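Local coordinates for protein fuculose-1-phosphate aldolase (Glaciozyma antarctica, PDB 4XXF) that is a zinc-binding class II aldolase/adducin-family protein with an AraD-like fold, assembled from four copies of one chain, at residues L133-T136 against S140-F143; G123-S128 against V206-D211; I30-N35 against W196-E201; V112-H117 against D191-W196. One frame throughout, in Å; residues are numbered along the deposited sequence. Where two conformers were deposited one is given.

Contact 1 of 4, residues L133-T136 against S140-F143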
loop_
_atom_site.group_PDB
_atom_site.type_symbol
_atom_site.label_atom_id
_atom_site.label_comp_id
_atom_site.label_asym_id
_atom_site.label_seq_id
_atom_site.Cartn_x
_atom_site.Cartn_y
_atom_site.Cartn_z
ATOM N N LEU A 133 -19.130 -12.168 9.779
ATOM C CA LEU A 133 -17.775 -12.533 9.398
ATOM C C LEU A 133 -17.717 -14.036 9.133
ATOM O O LEU A 133 -18.099 -14.836 9.995
ATOM C CB LEU A 133 -16.797 -12.156 10.498
ATOM C CG LEU A 133 -15.326 -12.272 10.122
ATOM C CD1 LEU A 133 -14.909 -11.076 9.268
ATOM C CD2 LEU A 133 -14.457 -12.408 11.377
ATOM N N ALA A 134 -17.256 -14.432 7.951
ATOM C CA ALA A 134 -17.097 -15.855 7.654
ATOM C C ALA A 134 -15.826 -16.397 8.306
ATOM O O ALA A 134 -14.784 -15.745 8.294
ATOM C CB ALA A 134 -17.072 -16.089 6.146
ATOM N N ILE A 135 -15.907 -17.589 8.880
ATOM C CA ILE A 135 -14.757 -18.180 9.548
ATOM C C ILE A 135 -14.055 -19.107 8.548
ATOM O O ILE A 135 -14.348 -20.304 8.456
ATOM C CB ILE A 135 -15.168 -18.912 10.847
ATOM C CG1 ILE A 135 -15.991 -17.973 11.750
ATOM C CG2 ILE A 135 -13.934 -19.431 11.580
ATOM C CD1 ILE A 135 -15.303 -16.659 12.128
ATOM N N THR A 136 -13.142 -18.511 7.783
ATOM C CA THR A 136 -12.527 -19.159 6.623
ATOM C C THR A 136 -10.998 -19.251 6.701
ATOM O O THR A 136 -10.365 -19.774 5.787
ATOM C CB THR A 136 -12.866 -18.406 5.344
ATOM O OG1 THR A 136 -12.404 -17.063 5.489
ATOM C CG2 THR A 136 -14.374 -18.395 5.102
ATOM N N SER A 140 -9.014 -16.109 11.546
ATOM C CA SER A 140 -10.410 -15.744 11.793
ATOM C C SER A 140 -11.045 -16.538 12.929
ATOM O O SER A 140 -12.058 -16.120 13.482
ATOM C CB SER A 140 -11.247 -15.919 10.524
ATOM O OG SER A 140 -11.533 -17.275 10.263
ATOM N N CYS A 141 -10.462 -17.679 13.279
ATOM C CA CYS A 141 -11.038 -18.496 14.337
ATOM C C CYS A 141 -10.948 -17.818 15.699
ATOM O O CYS A 141 -11.609 -18.257 16.635
ATOM C CB CYS A 141 -10.361 -19.858 14.388
ATOM S SG CYS A 141 -10.725 -20.906 12.956
ATOM N N ALA A 142 -10.157 -16.751 15.817
ATOM C CA ALA A 142 -10.172 -15.949 17.035
ATOM C C ALA A 142 -11.563 -15.354 17.283
ATOM O O ALA A 142 -11.891 -14.968 18.413
ATOM C CB ALA A 142 -9.125 -14.841 16.951
ATOM N N PHE A 143 -12.376 -15.293 16.227
ATOM C CA PHE A 143 -13.712 -14.695 16.282
ATOM C C PHE A 143 -14.841 -15.703 16.190
ATOM O O PHE A 143 -16.017 -15.319 16.166
ATOM C CB PHE A 143 -13.867 -13.670 15.160
ATOM C CG PHE A 143 -12.864 -12.564 15.239
ATOM C CD1 PHE A 143 -12.994 -11.564 16.183
ATOM C CD2 PHE A 143 -11.758 -12.558 14.410
ATOM C CE1 PHE A 143 -12.047 -10.563 16.278
ATOM C CE2 PHE A 143 -10.808 -11.556 14.499
ATOM C CZ PHE A 143 -10.944 -10.565 15.438
#

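Contact 2 of 4, residues G123-S128 against V206-D211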
loop_
_atom_site.group_PDB
_atom_site.type_symbol
_atom_site.label_atom_id
_atom_site.label_comp_id
_atom_site.label_asym_id
_atom_site.label_seq_id
_atom_site.Cartn_x
_atom_site.Cartn_y
_atom_site.Cartn_z
ATOM N N GLY A 123 -12.898 -2.887 7.349
ATOM C CA GLY A 123 -14.027 -3.100 8.245
ATOM C C GLY A 123 -15.231 -2.296 7.803
ATOM O O GLY A 123 -16.363 -2.779 7.843
ATOM N N LYS A 124 -14.989 -1.061 7.392
ATOM C CA LYS A 124 -16.046 -0.211 6.889
ATOM C C LYS A 124 -16.679 -0.803 5.621
ATOM O O LYS A 124 -17.906 -0.944 5.530
ATOM C CB LYS A 124 -15.479 1.191 6.640
ATOM C CG LYS A 124 -16.425 2.138 5.980
ATOM C CD LYS A 124 -15.978 3.594 6.118
ATOM C CE LYS A 124 -14.539 3.807 5.714
ATOM N NZ LYS A 124 -14.227 5.267 5.756
ATOM N N ALA A 125 -15.857 -1.179 4.648
ATOM C CA ALA A 125 -16.377 -1.752 3.414
ATOM C C ALA A 125 -17.129 -3.049 3.677
ATOM O O ALA A 125 -18.215 -3.275 3.145
ATOM C CB ALA A 125 -15.248 -1.990 2.408
ATOM N N PHE A 126 -16.563 -3.916 4.507
ATOM C CA PHE A 126 -17.252 -5.166 4.785
ATOM C C PHE A 126 -18.569 -4.937 5.529
ATOM O O PHE A 126 -19.568 -5.611 5.273
ATOM C CB PHE A 126 -16.357 -6.132 5.568
ATOM C CG PHE A 126 -17.009 -7.462 5.788
ATOM C CD1 PHE A 126 -17.233 -8.301 4.707
ATOM C CD2 PHE A 126 -17.481 -7.841 7.040
ATOM C CE1 PHE A 126 -17.874 -9.514 4.869
ATOM C CE2 PHE A 126 -18.120 -9.065 7.219
ATOM C CZ PHE A 126 -18.326 -9.895 6.128
ATOM N N SER A 127 -18.567 -3.972 6.445
ATOM C CA SER A 127 -19.780 -3.689 7.218
ATOM C C SER A 127 -20.923 -3.187 6.344
ATOM O O SER A 127 -22.080 -3.263 6.753
ATOM C CB SER A 127 -19.503 -2.667 8.324
ATOM O OG SER A 127 -19.495 -1.332 7.819
ATOM N N SER A 128 -20.623 -2.661 5.156
ATOM C CA SER A 128 -21.682 -2.172 4.282
ATOM C C SER A 128 -22.463 -3.318 3.627
ATOM O O SER A 128 -23.487 -3.086 2.992
ATOM C CB SER A 128 -21.111 -1.237 3.203
ATOM O OG SER A 128 -20.389 -1.937 2.199
ATOM N N VAL A 206 -9.456 -9.845 4.022
ATOM C CA VAL A 206 -9.367 -11.172 3.432
ATOM C C VAL A 206 -10.709 -11.594 2.825
ATOM O O VAL A 206 -10.753 -12.104 1.701
ATOM C CB VAL A 206 -8.897 -12.198 4.489
ATOM C CG1 VAL A 206 -9.174 -13.612 4.036
ATOM C CG2 VAL A 206 -7.408 -11.993 4.791
ATOM N N GLN A 207 -11.804 -11.371 3.539
ATOM C CA GLN A 207 -13.104 -11.767 3.015
ATOM C C GLN A 207 -13.471 -10.956 1.768
ATOM O O GLN A 207 -14.017 -11.516 0.820
ATOM C CB GLN A 207 -14.211 -11.633 4.069
ATOM C CG GLN A 207 -15.585 -12.050 3.500
ATOM C CD GLN A 207 -16.583 -12.536 4.527
ATOM O OE1 GLN A 207 -16.302 -12.616 5.732
ATOM N NE2 GLN A 207 -17.774 -12.854 4.048
ATOM N N LEU A 208 -13.180 -9.654 1.763
ATOM C CA LEU A 208 -13.461 -8.828 0.580
ATOM C C LEU A 208 -12.667 -9.331 -0.635
ATOM O O LEU A 208 -13.191 -9.402 -1.748
ATOM C CB LEU A 208 -13.149 -7.351 0.857
ATOM C CG LEU A 208 -14.089 -6.685 1.864
ATOM C CD1 LEU A 208 -13.478 -5.402 2.412
ATOM C CD2 LEU A 208 -15.463 -6.424 1.243
ATOM N N LEU A 209 -11.405 -9.694 -0.418
ATOM C CA LEU A 209 -10.555 -10.247 -1.488
ATOM C C LEU A 209 -11.099 -11.568 -2.020
ATOM O O LEU A 209 -11.251 -11.769 -3.222
ATOM C CB LEU A 209 -9.132 -10.474 -0.983
ATOM C CG LEU A 209 -8.249 -9.234 -0.829
ATOM C CD1 LEU A 209 -7.065 -9.535 0.079
ATOM C CD2 LEU A 209 -7.764 -8.759 -2.202
ATOM N N ALA A 210 -11.394 -12.484 -1.107
ATOM C CA ALA A 210 -11.799 -13.824 -1.486
ATOM C C ALA A 210 -13.201 -13.840 -2.096
ATOM O O ALA A 210 -13.430 -14.515 -3.104
ATOM C CB ALA A 210 -11.723 -14.759 -0.275
ATOM N N ASP A 211 -14.136 -13.101 -1.504
ATOM C CA ASP A 211 -15.506 -13.109 -2.007
ATOM C C ASP A 211 -15.581 -12.486 -3.395
ATOM O O ASP A 211 -16.409 -12.894 -4.211
ATOM C CB ASP A 211 -16.454 -12.373 -1.053
ATOM C CG ASP A 211 -16.849 -13.199 0.172
ATOM O OD1 ASP A 211 -16.341 -14.323 0.378
ATOM O OD2 ASP A 211 -17.680 -12.696 0.959
#

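Contact 3 of 4, residues I30-N35 against W196-E201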
loop_
_atom_site.group_PDB
_atom_site.type_symbol
_atom_site.label_atom_id
_atom_site.label_comp_id
_atom_site.label_asym_id
_atom_site.label_seq_id
_atom_site.Cartn_x
_atom_site.Cartn_y
_atom_site.Cartn_z
ATOM N N ILE A 30 -2.926 3.901 19.974
ATOM C CA ILE A 30 -3.380 4.924 19.045
ATOM C C ILE A 30 -2.348 5.112 17.925
ATOM O O ILE A 30 -2.698 5.210 16.735
ATOM C CB ILE A 30 -3.633 6.223 19.798
ATOM C CG1 ILE A 30 -4.832 6.045 20.741
ATOM C CG2 ILE A 30 -3.856 7.356 18.818
ATOM C CD1 ILE A 30 -4.916 7.090 21.863
ATOM N N ARG A 31 -1.068 5.119 18.293
ATOM C CA ARG A 31 0.008 5.211 17.301
ATOM C C ARG A 31 0.033 3.995 16.358
ATOM O O ARG A 31 0.331 4.133 15.152
ATOM C CB ARG A 31 1.365 5.371 17.995
ATOM C CG ARG A 31 1.560 6.757 18.615
ATOM C CD ARG A 31 2.121 7.748 17.590
ATOM N NE ARG A 31 2.427 9.032 18.211
ATOM C CZ ARG A 31 3.473 9.787 17.907
ATOM N NH1 ARG A 31 4.354 9.385 17.006
ATOM N NH2 ARG A 31 3.663 10.929 18.543
ATOM N N ILE A 32 -0.275 2.810 16.877
ATOM C CA ILE A 32 -0.381 1.627 16.029
ATOM C C ILE A 32 -1.514 1.807 15.022
ATOM O O ILE A 32 -1.358 1.504 13.833
ATOM C CB ILE A 32 -0.613 0.337 16.866
ATOM C CG1 ILE A 32 0.671 -0.075 17.584
ATOM C CG2 ILE A 32 -1.164 -0.797 15.991
ATOM C CD1 ILE A 32 0.444 -0.995 18.774
ATOM N N PHE A 33 -2.662 2.292 15.481
ATOM C CA PHE A 33 -3.784 2.531 14.561
ATOM C C PHE A 33 -3.380 3.480 13.435
ATOM O O PHE A 33 -3.688 3.217 12.274
ATOM C CB PHE A 33 -5.005 3.068 15.317
ATOM C CG PHE A 33 -5.888 1.987 15.897
ATOM C CD1 PHE A 33 -5.343 0.924 16.609
ATOM C CD2 PHE A 33 -7.262 2.030 15.730
ATOM C CE1 PHE A 33 -6.158 -0.084 17.156
ATOM C CE2 PHE A 33 -8.080 1.037 16.259
ATOM C CZ PHE A 33 -7.531 -0.023 16.989
ATOM N N ALA A 34 -2.643 4.537 13.749
ATOM C CA ALA A 34 -2.162 5.431 12.694
ATOM C C ALA A 34 -1.170 4.723 11.789
ATOM O O ALA A 34 -1.221 4.884 10.563
ATOM C CB ALA A 34 -1.533 6.669 13.276
ATOM N N ASN A 35 -0.266 3.931 12.360
ATOM C CA ASN A 35 0.759 3.268 11.561
ATOM C C ASN A 35 0.173 2.219 10.617
ATOM O O ASN A 35 0.703 1.994 9.527
ATOM C CB ASN A 35 1.804 2.640 12.487
ATOM C CG ASN A 35 3.049 2.234 11.760
ATOM O OD1 ASN A 35 3.784 3.088 11.244
ATOM N ND2 ASN A 35 3.318 0.939 11.738
ATOM N N TRP A 196 -7.500 -7.750 18.739
ATOM C CA TRP A 196 -8.758 -8.111 18.096
ATOM C C TRP A 196 -9.099 -7.151 16.954
ATOM O O TRP A 196 -9.613 -7.584 15.922
ATOM C CB TRP A 196 -9.909 -8.168 19.101
ATOM C CG TRP A 196 -9.669 -9.022 20.314
ATOM C CD1 TRP A 196 -10.090 -8.733 21.587
ATOM C CD2 TRP A 196 -9.005 -10.302 20.393
ATOM N NE1 TRP A 196 -9.717 -9.737 22.446
ATOM C CE2 TRP A 196 -9.041 -10.703 21.742
ATOM C CE3 TRP A 196 -8.374 -11.139 19.461
ATOM C CZ2 TRP A 196 -8.504 -11.912 22.180
ATOM C CZ3 TRP A 196 -7.831 -12.338 19.901
ATOM C CH2 TRP A 196 -7.891 -12.706 21.251
ATOM N N PHE A 197 -8.796 -5.865 17.110
ATOM C CA PHE A 197 -9.074 -4.919 16.033
ATOM C C PHE A 197 -8.191 -5.205 14.817
ATOM O O PHE A 197 -8.682 -5.251 13.686
ATOM C CB PHE A 197 -8.893 -3.467 16.496
ATOM C CG PHE A 197 -9.580 -2.481 15.600
ATOM C CD1 PHE A 197 -9.003 -2.101 14.395
ATOM C CD2 PHE A 197 -10.814 -1.959 15.931
ATOM C CE1 PHE A 197 -9.650 -1.223 13.540
ATOM C CE2 PHE A 197 -11.444 -1.059 15.087
ATOM C CZ PHE A 197 -10.863 -0.699 13.891
ATOM N N ILE A 198 -6.891 -5.387 15.035
ATOM C CA ILE A 198 -5.971 -5.703 13.943
ATOM C C ILE A 198 -6.413 -6.972 13.214
ATOM O O ILE A 198 -6.428 -7.033 11.973
ATOM C CB ILE A 198 -4.527 -5.877 14.466
ATOM C CG1 ILE A 198 -3.961 -4.527 14.909
ATOM C CG2 ILE A 198 -3.624 -6.477 13.401
ATOM C CD1 ILE A 198 -2.694 -4.659 15.773
ATOM N N MET A 199 -6.765 -8.001 13.980
ATOM C CA MET A 199 -7.142 -9.272 13.378
ATOM C C MET A 199 -8.472 -9.184 12.653
ATOM O O MET A 199 -8.653 -9.826 11.614
ATOM C CB MET A 199 -7.167 -10.379 14.436
ATOM C CG MET A 199 -5.776 -10.654 15.007
ATOM S SD MET A 199 -5.783 -11.938 16.277
ATOM C CE MET A 199 -5.941 -13.414 15.268
ATOM N N LEU A 200 -9.411 -8.410 13.187
ATOM C CA LEU A 200 -10.727 -8.300 12.554
ATOM C C LEU A 200 -10.639 -7.476 11.272
ATOM O O LEU A 200 -11.228 -7.854 10.260
ATOM C CB LEU A 200 -11.748 -7.691 13.524
ATOM C CG LEU A 200 -13.206 -7.640 13.062
ATOM C CD1 LEU A 200 -13.695 -9.025 12.674
ATOM C CD2 LEU A 200 -14.044 -7.072 14.180
ATOM N N GLU A 201 -9.888 -6.377 11.300
ATOM C CA GLU A 201 -9.674 -5.587 10.092
ATOM C C GLU A 201 -9.023 -6.438 9.004
ATOM O O GLU A 201 -9.441 -6.402 7.841
ATOM C CB GLU A 201 -8.820 -4.351 10.401
ATOM C CG GLU A 201 -8.394 -3.505 9.173
ATOM C CD GLU A 201 -9.511 -2.738 8.494
ATOM O OE1 GLU A 201 -10.667 -2.759 8.984
ATOM O OE2 GLU A 201 -9.202 -2.089 7.472
#

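Contact 4 of 4, residues V112-H117 against D191-W196. With ZN (zinc ion), chain B.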
loop_
_atom_site.group_PDB
_atom_site.type_symbol
_atom_site.label_atom_id
_atom_site.label_comp_id
_atom_site.label_asym_id
_atom_site.label_seq_id
_atom_site.Cartn_x
_atom_site.Cartn_y
_atom_site.Cartn_z
ATOM N N VAL A 112 -14.334 -5.185 31.055
ATOM C CA VAL A 112 -13.808 -4.529 29.870
ATOM C C VAL A 112 -13.043 -3.284 30.286
ATOM O O VAL A 112 -13.616 -2.298 30.785
ATOM C CB VAL A 112 -14.922 -4.181 28.869
ATOM C CG1 VAL A 112 -14.406 -3.207 27.824
ATOM C CG2 VAL A 112 -15.431 -5.446 28.200
ATOM N N GLN A 113 -11.735 -3.326 30.062
ATOM C CA GLN A 113 -10.891 -2.226 30.473
ATOM C C GLN A 113 -10.585 -1.294 29.307
ATOM O O GLN A 113 -10.325 -0.116 29.513
ATOM C CB GLN A 113 -9.610 -2.776 31.106
ATOM C CG GLN A 113 -9.882 -3.588 32.373
ATOM C CD GLN A 113 -10.658 -2.794 33.410
ATOM O OE1 GLN A 113 -10.127 -1.868 34.012
ATOM N NE2 GLN A 113 -11.925 -3.142 33.604
ATOM N N ALA A 114 -10.650 -1.816 28.088
ATOM C CA ALA A 114 -10.279 -1.033 26.912
ATOM C C ALA A 114 -11.207 -1.306 25.754
ATOM O O ALA A 114 -11.667 -2.444 25.569
ATOM C CB ALA A 114 -8.846 -1.341 26.499
ATOM N N ILE A 115 -11.476 -0.261 24.976
ATOM C CA ILE A 115 -12.356 -0.365 23.815
ATOM C C ILE A 115 -11.721 0.389 22.662
ATOM O O ILE A 115 -11.211 1.491 22.854
ATOM C CB ILE A 115 -13.773 0.198 24.135
ATOM C CG1 ILE A 115 -14.396 -0.526 25.336
ATOM C CG2 ILE A 115 -14.680 0.131 22.908
ATOM C CD1 ILE A 115 -15.716 0.053 25.772
ATOM N N CYS A 116 -11.750 -0.218 21.471
ATOM C CA CYS A 116 -11.197 0.386 20.253
ATOM C C CYS A 116 -12.243 0.541 19.177
ATOM O O CYS A 116 -12.951 -0.407 18.858
ATOM C CB CYS A 116 -10.064 -0.461 19.664
ATOM S SG CYS A 116 -8.670 -0.798 20.728
ATOM N N HIS A 117 -12.297 1.725 18.583
ATOM C CA HIS A 117 -13.148 1.962 17.440
ATOM C C HIS A 117 -12.480 2.937 16.480
ATOM O O HIS A 117 -11.946 3.959 16.889
ATOM C CB HIS A 117 -14.496 2.511 17.888
ATOM C CG HIS A 117 -15.370 2.944 16.759
ATOM N ND1 HIS A 117 -15.864 2.065 15.816
ATOM C CD2 HIS A 117 -15.829 4.167 16.410
ATOM C CE1 HIS A 117 -16.601 2.730 14.943
ATOM N NE2 HIS A 117 -16.587 4.013 15.274
ATOM N N ASP A 191 -4.041 -4.167 25.172
ATOM C CA ASP A 191 -3.343 -5.014 24.211
ATOM C C ASP A 191 -4.290 -5.974 23.503
ATOM O O ASP A 191 -4.265 -6.086 22.281
ATOM C CB ASP A 191 -2.252 -5.808 24.920
ATOM C CG ASP A 191 -1.246 -4.922 25.635
ATOM O OD1 ASP A 191 -0.033 -5.078 25.383
ATOM O OD2 ASP A 191 -1.658 -4.066 26.450
ATOM N N SER A 192 -5.140 -6.664 24.263
ATOM C CA SER A 192 -6.022 -7.617 23.610
ATOM C C SER A 192 -7.054 -6.906 22.737
ATOM O O SER A 192 -7.340 -7.375 21.644
ATOM C CB SER A 192 -6.707 -8.539 24.626
ATOM O OG SER A 192 -7.600 -7.839 25.474
ATOM N N ALA A 193 -7.597 -5.775 23.182
ATOM C CA ALA A 193 -8.529 -5.028 22.337
ATOM C C ALA A 193 -7.884 -4.644 21.002
ATOM O O ALA A 193 -8.524 -4.708 19.948
ATOM C CB ALA A 193 -9.022 -3.786 23.053
ATOM N N VAL A 194 -6.615 -4.253 21.050
ATOM C CA VAL A 194 -5.862 -3.899 19.857
ATOM C C VAL A 194 -5.638 -5.116 18.962
ATOM O O VAL A 194 -5.839 -5.023 17.746
ATOM C CB VAL A 194 -4.524 -3.252 20.243
ATOM C CG1 VAL A 194 -3.595 -3.139 19.041
ATOM C CG2 VAL A 194 -4.759 -1.867 20.814
ATOM N N ALA A 195 -5.252 -6.255 19.546
ATOM C CA ALA A 195 -5.089 -7.471 18.754
ATOM C C ALA A 195 -6.375 -7.811 18.032
ATOM O O ALA A 195 -6.363 -8.119 16.840
ATOM C CB ALA A 195 -4.660 -8.658 19.621
ATOM N N TRP A 196 -7.500 -7.750 18.739
ATOM C CA TRP A 196 -8.758 -8.111 18.096
ATOM C C TRP A 196 -9.099 -7.151 16.954
ATOM O O TRP A 196 -9.613 -7.584 15.922
ATOM C CB TRP A 196 -9.909 -8.168 19.101
ATOM C CG TRP A 196 -9.669 -9.022 20.314
ATOM C CD1 TRP A 196 -10.090 -8.733 21.587
ATOM C CD2 TRP A 196 -9.005 -10.302 20.393
ATOM N NE1 TRP A 196 -9.717 -9.737 22.446
ATOM C CE2 TRP A 196 -9.041 -10.703 21.742
ATOM C CE3 TRP A 196 -8.374 -11.139 19.461
ATOM C CZ2 TRP A 196 -8.504 -11.912 22.180
ATOM C CZ3 TRP A 196 -7.831 -12.338 19.901
ATOM C CH2 TRP A 196 -7.891 -12.706 21.251
HETATM ZN ZN ZN B . -17.754 5.567 14.490
HETATM O O HOH W 1 -18.990 7.146 14.197
HETATM O O HOH W 2 -16.480 7.132 15.286
HETATM O O HOH W 3 -18.767 5.646 16.432
#

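Contact 1 of 4, residues L133-T136 against S140-F143
Ile135 meets Ser140 and Cys141 where a loop doubles back on itself, and here the fit is closest. Its CG2 methyl, anti to the backbone N, lies 3.5 Å from Ser140 OG and also reaches Cys141 SG, at 3.8 Å. The CD1 methyl leans the other way, 3.6 Å from Ser140 O. Ser140 OG sits over the backbone of the opposite segment, 3.4 Å from Ile135 CA. This hydroxyl is hydrogen-bonded to Thr137 O, inside the bend that joins the two segments.

Contact is thinner at Leu133 and Phe143. The leucine reaches across with one methyl, its CD2 lying 4.0 Å from Phe143 CB, and runs obliquely to the aromatic side chain. Ala134, partly exposed, turns its methyl away and adds little. Thr136 also points its CB away, while its backbone O accepts a hydrogen bond from Asn180 of a second subunit.

Residues 140-143 belong to a 3-10 segment that begins earlier in the chain, with Phe143 N bonded to Ser140 O at 2.9 Å. The loop thus folds back so that 3-10 turns pack on irregular chain, within the connection between helix 121-127 and strand 147-150 of this class II aldolase/adducin-family fold.

Contact 2 of 4, residues G123-S128 against V206-D211
Phe126 and Gln207 meet ring against amide, neither stacked nor edge-on: the two planes stand 48° apart and the side chains cross at a slant. The far end of the ring does the touching, with Phe126 CE1 3.3 Å from Gln207 CD and Phe126 CZ 3.4 Å from Gln207 OE1. Phe126 carries CG anti to its backbone N (chi1 -176°), which swings the ring out toward the second helix, and Gln207, its CG likewise anti, answers with an extended chain that lays its amide beside the far end of the ring.

Bonds at both ends of the amide probably hold its orientation. Gln207 NE2 gives a nearly straight bond to Asp211 OD2, 3.1 Å away and one helical turn on, with the acceptor close to the amide plane. At the other end, Gln207 OE1 accepts from the backbone N of Ala134.

Leu208 fills the neighbouring position. Its CD1 packs on Ala125 CB at 3.8 Å, whereas Leu208 CD2 lies at the edge of the aromatic ring, near its plane, 4.3 Å from Phe126 CD1.

The short helical segments pass 10.1 Å apart at 54°, a separation filled by these four side chains. Helix 121-127 has strand 175-178 beside it, where Phe126 and Ser127 touch Ile177. Both helices also meet other subunits: Leu208 packs on Ala213 and Ala125 on Val206 of a third subunit, and Val206 on Ala125 of a second, so the pair lies where the subunits join.

Contact 3 of 4, residues I30-N35 against W196-E201
Phe197 takes Phe33 over one face of its ring, a simple case of two helices joined through an aromatic pair. Phe33 CE2 stands 3.7 Å above the Phe197 plane, over the ring centre, while Phe33 CZ comes within 3.5 Å of Phe197 CG. The planes are inclined at 41° with the ring centres 4.7 Å apart, an intermediate attitude that is neither parallel stack nor edge-to-face. With CG anti to the backbone N (chi1 -161°), the Phe197 ring presents a face to Phe33, whose ring spans most of the gap. The two side chains cross at about a right angle, so the end of one lies against the broad surface of the other.

One residue on, Ile198 adds a lighter, purely aliphatic touch. Its CD1 methyl lies 4.2 Å from Ile32 CG2, and these branched chains also cross nearly perpendicularly. CD1 is the far end of the Ile198 chain, which bridges a wide separation: even the nearest backbone pair, Phe33 CA and Ile198 CA, is 8.5 Å apart. No hydrogen bond links the two segments; apolar surface alone joins them.

The aromatic pair is extended by Phe38, which meets Phe33 edge-to-face and also touches the Phe197 ring. Strand 114-118 runs alongside, with Cys116 and Ser118 contacting both phenylalanines, and strand 182-187 adds Leu183 and Thr185 against Phe197. Helices 15-36 and 190-213 thus come together beside the central sheet, while Tyr244 of helix 234-256 packs on Ile198.

Contact 4 of 4, residues V112-H117 against D191-W196
The zinc ion is gripped by six atoms, among them His117 NE2 at 2.1 Å from the metal. His119 and His181 complete the protein ligands, and three waters occupy the remaining positions, the nearest, water 1, with its O 2.0 Å from the zinc. On the other side of the imidazole, His117 ND1 is hydrogen-bonded to Leu183 O, a second-shell tie that fixes the rotation of the ring.

Away from the metal, the same strand lies against residues 191-196 of helix 190-213 through small apolar groups. Cys116 SG, turned beside its own backbone N (chi1 -57°), comes 3.8 Å from Ala193 CB and 4.1 Å from Val194 CG2, resting on the helix at two successive residues. Ala114, two residues earlier on the same face of the strand, meets Ala193 methyl to methyl, the two CB atoms 4.2 Å apart. The small alanine side chains are consistent with the axes of the short segments approaching to 7.6 Å, with their directions 27° apart. Just there Gln113 and Ala114 both face Gly187, a classic beta bulge.

Strand alternation therefore separates two kinds of chemistry: Ala114 and Cys116 give the helix an apolar face without a hydrogen bond across it, while His117 is directed to the zinc. Three histidine nitrogens and three waters imply a metal whose water-held positions could be taken by other ligands.

In the fold
Helix 190-213 runs through contacts 2, 3 and 4, and contact 1 touches it as well. Contacts 3 and 4 are the closest neighbours, their centres 10 Å apart: they share Trp196, and Phe33 CZ lies 3.7 Å from Cys116 CB. Contact 3 is tied to contact 2 by Gly123 N and Glu201 OE1, 2.8 Å apart. Contact 1 packs on contact 2 through Leu133 CA and Phe126 CE2, at 4.1 Å, and reaches the helix again where Phe143 packs on Leu200. Only contact 4 supplies a zinc ligand; the Phe197 side chain of contact 3 is about 9 Å from a bound zinc ion, while the centre of contact 2 is 21 Å from that of contact 4.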